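Side-chain contacts in TetR/AcrR family transcriptional regulator (Bradyrhizobium diazoefficiens, PDB 6G8G), which probably represses target genes as a TetR-family DNA-binding regulator and responds to flavonoid inducers such as genistein: residues 71-76 against 131-136; 78-83 against 110-115; 140-145 against 170-175. All blocks are in the same frame, centred on the assembly; numbering follows the deposited sequence.

Interaction 1 (71-76 against 131-136)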
# COMPACT_ATOMS: atom_id res chain seq x y z
N SER A 71 6.37 -22.06 6.80
CA SER A 71 5.92 -22.23 8.20
C SER A 71 5.91 -20.92 8.97
O SER A 71 5.03 -20.67 9.78
CB SER A 71 6.82 -23.19 8.95
OG SER A 71 6.54 -24.53 8.62
N LEU A 72 6.91 -20.09 8.72
CA LEU A 72 6.99 -18.81 9.41
C LEU A 72 5.83 -17.95 9.02
O LEU A 72 5.17 -17.36 9.87
CB LEU A 72 8.24 -18.08 9.03
CG LEU A 72 9.44 -18.51 9.90
CD1 LEU A 72 10.80 -18.20 9.28
CD2 LEU A 72 9.33 -17.85 11.27
N ILE A 73 5.58 -17.90 7.71
CA ILE A 73 4.44 -17.17 7.20
C ILE A 73 3.12 -17.63 7.78
O ILE A 73 2.37 -16.83 8.30
CB ILE A 73 4.34 -17.28 5.69
CG1 ILE A 73 5.41 -16.43 5.06
CG2 ILE A 73 2.99 -16.80 5.19
CD1 ILE A 73 5.59 -16.70 3.58
N VAL A 74 2.83 -18.92 7.68
CA VAL A 74 1.56 -19.39 8.17
C VAL A 74 1.40 -19.09 9.65
O VAL A 74 0.33 -18.74 10.11
CB VAL A 74 1.42 -20.88 7.90
CG1 VAL A 74 0.26 -21.52 8.64
CG2 VAL A 74 1.31 -21.12 6.40
N ALA A 75 2.48 -19.21 10.40
CA ALA A 75 2.43 -19.00 11.84
C ALA A 75 2.13 -17.55 12.18
O ALA A 75 1.27 -17.26 13.01
CB ALA A 75 3.74 -19.43 12.48
N GLU A 76 2.83 -16.63 11.54
CA GLU A 76 2.59 -15.21 11.82
C GLU A 76 1.25 -14.71 11.34
O GLU A 76 0.59 -13.95 12.04
CB GLU A 76 3.69 -14.34 11.26
CG GLU A 76 4.84 -14.10 12.26
CD GLU A 76 4.48 -13.15 13.43
OE1 GLU A 76 5.01 -13.35 14.54
OE2 GLU A 76 3.68 -12.17 13.26
N ALA A 131 4.94 -15.59 -1.99
CA ALA A 131 4.32 -14.27 -1.95
C ALA A 131 2.80 -14.45 -1.93
O ALA A 131 2.09 -13.79 -1.20
CB ALA A 131 4.78 -13.48 -3.15
N ARG A 132 2.30 -15.39 -2.71
CA ARG A 132 0.85 -15.61 -2.71
C ARG A 132 0.39 -16.28 -1.45
O ARG A 132 -0.70 -16.02 -0.95
CB ARG A 132 0.43 -16.45 -3.89
CG ARG A 132 -1.08 -16.53 -4.02
CD ARG A 132 -1.48 -16.73 -5.47
NE ARG A 132 -1.49 -15.52 -6.28
CZ ARG A 132 -2.36 -14.52 -6.13
NH1 ARG A 132 -3.29 -14.55 -5.17
NH2 ARG A 132 -2.28 -13.46 -6.94
N LEU A 133 1.22 -17.14 -0.91
CA LEU A 133 0.88 -17.78 0.35
C LEU A 133 0.68 -16.71 1.44
O LEU A 133 -0.23 -16.81 2.25
CB LEU A 133 1.98 -18.76 0.77
CG LEU A 133 1.72 -19.41 2.13
CD1 LEU A 133 0.46 -20.24 2.10
CD2 LEU A 133 2.89 -20.26 2.56
N PHE A 134 1.56 -15.72 1.47
CA PHE A 134 1.42 -14.66 2.43
C PHE A 134 0.13 -13.88 2.18
O PHE A 134 -0.67 -13.67 3.10
CB PHE A 134 2.62 -13.70 2.37
CG PHE A 134 2.36 -12.42 3.10
CD1 PHE A 134 2.44 -12.38 4.49
CD2 PHE A 134 1.96 -11.31 2.43
CE1 PHE A 134 2.18 -11.23 5.17
CE2 PHE A 134 1.71 -10.14 3.11
CZ PHE A 134 1.82 -10.10 4.48
N TYR A 135 -0.09 -13.48 0.94
CA TYR A 135 -1.29 -12.74 0.60
C TYR A 135 -2.57 -13.47 1.03
O TYR A 135 -3.43 -12.86 1.65
CB TYR A 135 -1.36 -12.43 -0.89
CG TYR A 135 -2.63 -11.69 -1.25
CD1 TYR A 135 -2.79 -10.35 -0.93
CD2 TYR A 135 -3.68 -12.36 -1.83
CE1 TYR A 135 -3.96 -9.69 -1.21
CE2 TYR A 135 -4.87 -11.73 -2.12
CZ TYR A 135 -5.01 -10.39 -1.81
OH TYR A 135 -6.23 -9.82 -2.11
N GLU A 136 -2.67 -14.76 0.74
CA GLU A 136 -3.89 -15.53 1.02
C GLU A 136 -4.07 -15.87 2.48
O GLU A 136 -5.20 -16.03 2.94
CB GLU A 136 -3.97 -16.81 0.18
CG GLU A 136 -3.97 -16.52 -1.32
CD GLU A 136 -4.45 -17.66 -2.21
OE1 GLU A 136 -4.36 -18.83 -1.78
OE2 GLU A 136 -4.92 -17.35 -3.35
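Leu133 O accepts a hydrogen bond from Ser137 OG, one turn further along helix 128-137, while the Leu133 side chain points at helix 65-82 and packs on Ile73 and Val74. This contact between the helices is wholly apolar. Ile73 carries most of it from the side of helix 65-82: its CG2 methyl lies 3.8 Å from Phe134 CA, close against the backbone of the other helix. CG2 takes the place anti to the backbone N (the chi1 of CG1 is -74°), which aims this short branch at the groove between Leu133 and Phe134. From there it reaches Leu133 CG and Phe134 CB, each at 4.2 Å. Val74, one residue on, closes the more open flank with CG2 4.2 Å from Leu133 CD2. The two segments run almost parallel, their axes 9.6 Å apart at closest and turned by 10°. In the TetR fold, helix 65-82 is the connection between the DNA-binding and ligand-binding domains, and Leu72 beside this contact packs on Ile27, Trp31 and Phe34 of helix 23-37. Ile73 and Phe134 also touch helix 114-121, on Phe116 and Ile120 respectively, and Phe134 meets Leu185 of the second subunit. Phe134 meets Ile73 through its CA and CB, not its ring; CG stands anti to the backbone N (chi1 166°), and the side chain lies about 8 Å from bound genistein.

Interaction 2 (78-83 against 110-115)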
# COMPACT_ATOMS: atom_id res chain seq x y z
N GLU A 78 -1.53 -16.66 11.10
CA GLU A 78 -2.60 -17.20 12.00
C GLU A 78 -2.68 -16.33 13.23
O GLU A 78 -3.76 -16.09 13.76
CB GLU A 78 -2.44 -18.66 12.44
CG GLU A 78 -2.03 -19.65 11.33
CD GLU A 78 -2.71 -21.05 11.35
OE1 GLU A 78 -2.35 -21.85 12.24
OE2 GLU A 78 -3.50 -21.41 10.42
N SER A 79 -1.54 -15.86 13.68
CA SER A 79 -1.44 -15.08 14.92
C SER A 79 -2.12 -13.72 14.79
O SER A 79 -2.98 -13.38 15.60
CB SER A 79 0.04 -14.90 15.26
OG SER A 79 0.18 -14.31 16.53
N LEU A 80 -1.77 -12.98 13.74
CA LEU A 80 -2.46 -11.69 13.40
C LEU A 80 -3.96 -11.84 13.24
O LEU A 80 -4.73 -11.02 13.70
CB LEU A 80 -1.82 -11.03 12.16
CG LEU A 80 -0.38 -10.56 12.45
CD1 LEU A 80 0.45 -10.33 11.17
CD2 LEU A 80 -0.41 -9.32 13.34
N GLN A 81 -4.39 -12.96 12.68
CA GLN A 81 -5.82 -13.23 12.52
C GLN A 81 -6.60 -13.41 13.83
O GLN A 81 -7.79 -13.10 13.89
CB GLN A 81 -6.02 -14.43 11.61
CG GLN A 81 -5.67 -14.14 10.17
CD GLN A 81 -6.73 -13.29 9.51
OE1 GLN A 81 -7.93 -13.62 9.55
NE2 GLN A 81 -6.32 -12.16 8.94
N ARG A 82 -5.94 -13.92 14.87
CA ARG A 82 -6.60 -14.10 16.16
C ARG A 82 -6.77 -12.79 16.92
O ARG A 82 -7.64 -12.69 17.77
CB ARG A 82 -5.83 -15.09 17.04
CG ARG A 82 -5.70 -16.49 16.45
CD ARG A 82 -5.21 -17.55 17.45
NE ARG A 82 -3.99 -18.15 16.90
CZ ARG A 82 -2.74 -17.88 17.31
NH1 ARG A 82 -2.50 -17.04 18.33
NH2 ARG A 82 -1.71 -18.45 16.70
N ASP A 83 -5.95 -11.81 16.61
CA ASP A 83 -6.14 -10.48 17.17
C ASP A 83 -7.33 -9.74 16.56
O ASP A 83 -7.57 -8.57 16.89
CB ASP A 83 -4.87 -9.63 17.00
CG ASP A 83 -3.63 -10.27 17.63
OD1 ASP A 83 -3.76 -11.27 18.38
OD2 ASP A 83 -2.51 -9.77 17.36
N HIS A 110 1.12 -0.21 14.18
CA HIS A 110 2.24 -0.81 14.90
C HIS A 110 3.10 -1.65 13.99
O HIS A 110 3.85 -2.51 14.42
CB HIS A 110 1.72 -1.61 16.12
CG HIS A 110 1.14 -0.72 17.16
ND1 HIS A 110 -0.18 -0.33 17.14
CD2 HIS A 110 1.72 -0.02 18.17
CE1 HIS A 110 -0.40 0.54 18.10
NE2 HIS A 110 0.73 0.74 18.74
N ARG A 111 2.93 -1.47 12.70
CA ARG A 111 3.81 -2.05 11.71
C ARG A 111 4.07 -3.51 11.96
O ARG A 111 5.21 -3.96 11.93
CB ARG A 111 5.11 -1.27 11.66
CG ARG A 111 4.93 0.21 11.48
CD ARG A 111 6.27 0.79 11.17
NE ARG A 111 6.20 2.24 11.20
CZ ARG A 111 7.04 3.03 10.55
NH1 ARG A 111 6.88 4.35 10.63
NH2 ARG A 111 8.04 2.51 9.82
N LYS A 112 3.01 -4.27 12.16
CA LYS A 112 3.15 -5.69 12.44
C LYS A 112 3.32 -6.56 11.17
O LYS A 112 3.62 -7.72 11.31
CB LYS A 112 1.94 -6.17 13.27
CG LYS A 112 1.70 -5.41 14.59
CD LYS A 112 0.91 -6.25 15.60
CE LYS A 112 0.17 -5.46 16.70
NZ LYS A 112 0.98 -4.79 17.77
N ASP A 113 3.19 -6.00 9.97
CA ASP A 113 3.21 -6.73 8.69
C ASP A 113 4.55 -6.48 8.00
O ASP A 113 4.94 -7.18 7.05
CB ASP A 113 2.02 -6.28 7.79
CG ASP A 113 0.86 -7.31 7.76
OD1 ASP A 113 0.99 -8.47 8.23
OD2 ASP A 113 -0.20 -6.94 7.21
N VAL A 114 5.30 -5.51 8.52
CA VAL A 114 6.28 -4.80 7.70
C VAL A 114 7.56 -5.59 7.41
O VAL A 114 8.01 -5.64 6.26
CB VAL A 114 6.63 -3.44 8.31
CG1 VAL A 114 7.73 -2.75 7.52
CG2 VAL A 114 5.39 -2.57 8.34
N ALA A 115 8.12 -6.24 8.43
CA ALA A 115 9.26 -7.11 8.25
C ALA A 115 8.99 -8.17 7.18
O ALA A 115 9.81 -8.38 6.27
CB ALA A 115 9.59 -7.77 9.55
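A Schellman motif ends helix 93-109, and Lys112, whose N closes it, and the next residue, Asp113, lie against Leu80 in the last turn of helix 65-82. Arg111, with positive phi, is the C-prime residue; Lys112 N returns to Thr107 O, and Arg111 N to Phe108 O. The two methyls of Leu80 have different main partners. CD2 rests beside the aliphatic part of Lys112, 3.9 Å from CB and 4.0 Å from CD, while CD1 lies 3.5 Å from Asp113 OD1, a plain van der Waals contact. The lysine starts toward the helix but bends at chi4 (-71°), carrying its ammonium away from the leucine. Lys112 NZ stays 6.1 Å from Asp83 OD2, too far for a salt bridge. With an alanine at Leu80, both methyls would be gone, a gap would probably open between helix end and turn, and the Lys112 chain and Asp113 carboxylate would be likely to move more freely. Phe108, whose O the motif engages, lines the genistein pocket, and the Asp113 side chain is about 6 Å from the ligand, so the contact probably links the connecting helix of a TetR-type regulator to the surroundings of its genistein pocket.

Interaction 3 (140-145 against 170-175)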
# COMPACT_ATOMS: atom_id res chain seq x y z
N GLU A 140 -5.90 -11.49 2.45
CA GLU A 140 -7.11 -12.07 1.89
C GLU A 140 -7.92 -12.73 2.98
O GLU A 140 -9.13 -12.77 2.93
CB GLU A 140 -6.82 -13.05 0.75
CG GLU A 140 -8.05 -13.31 -0.09
CD GLU A 140 -7.79 -14.09 -1.36
OE1 GLU A 140 -7.79 -13.47 -2.47
OE2 GLU A 140 -7.61 -15.31 -1.24
N ALA A 141 -7.25 -13.26 3.99
CA ALA A 141 -7.96 -13.89 5.10
C ALA A 141 -8.81 -12.88 5.84
O ALA A 141 -9.95 -13.17 6.23
CB ALA A 141 -6.99 -14.55 6.05
N THR A 142 -8.24 -11.71 6.05
CA THR A 142 -8.98 -10.63 6.67
C THR A 142 -10.23 -10.29 5.86
O THR A 142 -11.32 -10.12 6.40
CB THR A 142 -8.11 -9.38 6.78
OG1 THR A 142 -7.01 -9.66 7.63
CG2 THR A 142 -8.90 -8.24 7.38
N ILE A 143 -10.07 -10.18 4.56
CA ILE A 143 -11.24 -9.93 3.72
C ILE A 143 -12.32 -11.01 3.92
O ILE A 143 -13.48 -10.68 4.10
CB ILE A 143 -10.83 -9.86 2.25
CG1 ILE A 143 -10.04 -8.58 1.97
CG2 ILE A 143 -12.05 -9.90 1.33
CD1 ILE A 143 -9.39 -8.56 0.59
N ARG A 144 -11.93 -12.28 3.88
CA ARG A 144 -12.88 -13.38 4.04
C ARG A 144 -13.62 -13.35 5.35
O ARG A 144 -14.82 -13.58 5.37
CB ARG A 144 -12.17 -14.70 3.90
CG ARG A 144 -11.76 -14.99 2.47
CD ARG A 144 -10.95 -16.25 2.24
NE ARG A 144 -10.11 -16.79 3.32
CZ ARG A 144 -8.77 -16.90 3.34
NH1 ARG A 144 -7.99 -16.46 2.33
NH2 ARG A 144 -8.20 -17.46 4.41
N ARG A 145 -12.94 -13.05 6.45
CA ARG A 145 -13.62 -12.96 7.75
C ARG A 145 -14.67 -11.91 7.75
O ARG A 145 -15.75 -12.10 8.28
CB ARG A 145 -12.65 -12.65 8.88
CG ARG A 145 -12.00 -13.90 9.42
CD ARG A 145 -10.73 -13.56 10.14
NE ARG A 145 -10.91 -12.70 11.30
CZ ARG A 145 -10.95 -13.13 12.56
NH1 ARG A 145 -10.96 -14.42 12.85
NH2 ARG A 145 -11.04 -12.23 13.53
N GLN A 170 -13.98 -3.26 -0.09
CA GLN A 170 -14.28 -1.86 -0.22
C GLN A 170 -14.27 -1.20 1.12
O GLN A 170 -13.70 -0.12 1.29
CB GLN A 170 -15.61 -1.68 -0.91
CG GLN A 170 -15.48 -2.01 -2.38
CD GLN A 170 -16.82 -2.24 -3.06
OE1 GLN A 170 -17.80 -2.65 -2.44
NE2 GLN A 170 -16.86 -1.98 -4.36
N PHE A 171 -14.84 -1.86 2.10
CA PHE A 171 -14.81 -1.34 3.47
C PHE A 171 -13.39 -1.12 3.96
O PHE A 171 -13.07 -0.08 4.50
CB PHE A 171 -15.54 -2.29 4.43
CG PHE A 171 -15.49 -1.86 5.84
CD1 PHE A 171 -16.37 -0.90 6.31
CD2 PHE A 171 -14.58 -2.40 6.71
CE1 PHE A 171 -16.33 -0.50 7.62
CE2 PHE A 171 -14.55 -2.00 8.04
CZ PHE A 171 -15.42 -1.05 8.50
N LEU A 172 -12.54 -2.09 3.72
CA LEU A 172 -11.18 -2.03 4.18
C LEU A 172 -10.37 -1.00 3.40
O LEU A 172 -9.63 -0.22 3.99
CB LEU A 172 -10.54 -3.40 4.12
CG LEU A 172 -11.20 -4.45 5.03
CD1 LEU A 172 -10.77 -5.86 4.64
CD2 LEU A 172 -10.86 -4.19 6.49
N SER A 173 -10.54 -0.93 2.09
CA SER A 173 -9.92 0.15 1.34
C SER A 173 -10.34 1.54 1.85
O SER A 173 -9.50 2.41 1.94
CB SER A 173 -10.24 0.04 -0.13
OG SER A 173 -9.79 -1.23 -0.57
N LEU A 174 -11.59 1.72 2.22
CA LEU A 174 -12.03 3.01 2.71
C LEU A 174 -11.37 3.39 4.02
O LEU A 174 -10.89 4.49 4.19
CB LEU A 174 -13.52 3.04 2.91
CG LEU A 174 -14.24 3.04 1.58
CD1 LEU A 174 -15.70 2.72 1.77
CD2 LEU A 174 -14.08 4.39 0.89
N VAL A 175 -11.34 2.46 4.95
CA VAL A 175 -10.90 2.69 6.30
C VAL A 175 -9.39 2.85 6.32
O VAL A 175 -8.83 3.64 7.07
CB VAL A 175 -11.37 1.51 7.15
CG1 VAL A 175 -10.33 1.09 8.16
CG2 VAL A 175 -12.66 1.87 7.84
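Leu172 reaches from helix 164-176 with its CD1 methyl overlapping both Ile143 and Thr142 of helix 139-155. CD1 is 4.1 Å from Thr142 CG2 and slightly nearer to Ile143, so a single methyl touches two consecutive side chains. Both helices belong to the all-helical ligand-binding domain of the TetR fold, and the contact is buried packing inside it. Helix 164-176 also faces the second subunit: Leu174 meets Leu174 of that subunit and Gln170 packs on Phe205 there, consistent with the helix-bundle dimer interface of this family. Leu172 points toward helix 139-155, where Tyr104 and Leu146 pack on it as well. One torsion sends the two branches of Thr142 different ways. With OG1 beside the backbone N (chi1 -62°), CG2 stands anti to that N and faces the leucine, while the hydroxyl is hydrogen-bonded to Gln81 NE2 of helix 65-82, which satisfies this buried polar atom. Ile143 is buried too, and its side chain touches Glu178 of the second subunit as well as Met165, Ala168 and Asn169, earlier on the same helix as Leu172. Its longer branch makes the contact: CG1 stands beside the backbone N (chi1 -70°) and meets Leu172 CD1 at 3.9 Å.

How the interactions relate
Interactions 1 and 2 share helix 65-82, their centres about 11 Å apart, and meet where Phe134 CZ lies 4.2 Å from Asp113 OD1; in sequence, interaction 2 is nested within the loop that interaction 1 closes. Interaction 3 follows in the chain. It is tied to interaction 1, centre to centre about 17 Å, by probable hydrogen bonds at the junction of helices 128-137 and 139-155: Glu136 O to Arg144 NH1 and Tyr135 O to Glu140 N, both 2.9 Å. Gln81 NE2 to Thr142 OG1, also 2.9 Å, probably links interactions 2 and 3. Interactions 1 and 3 both touch the second subunit. Genistein lies nearer Asp113 than Phe134 or Leu172, whose side chain is about 9 Å from it.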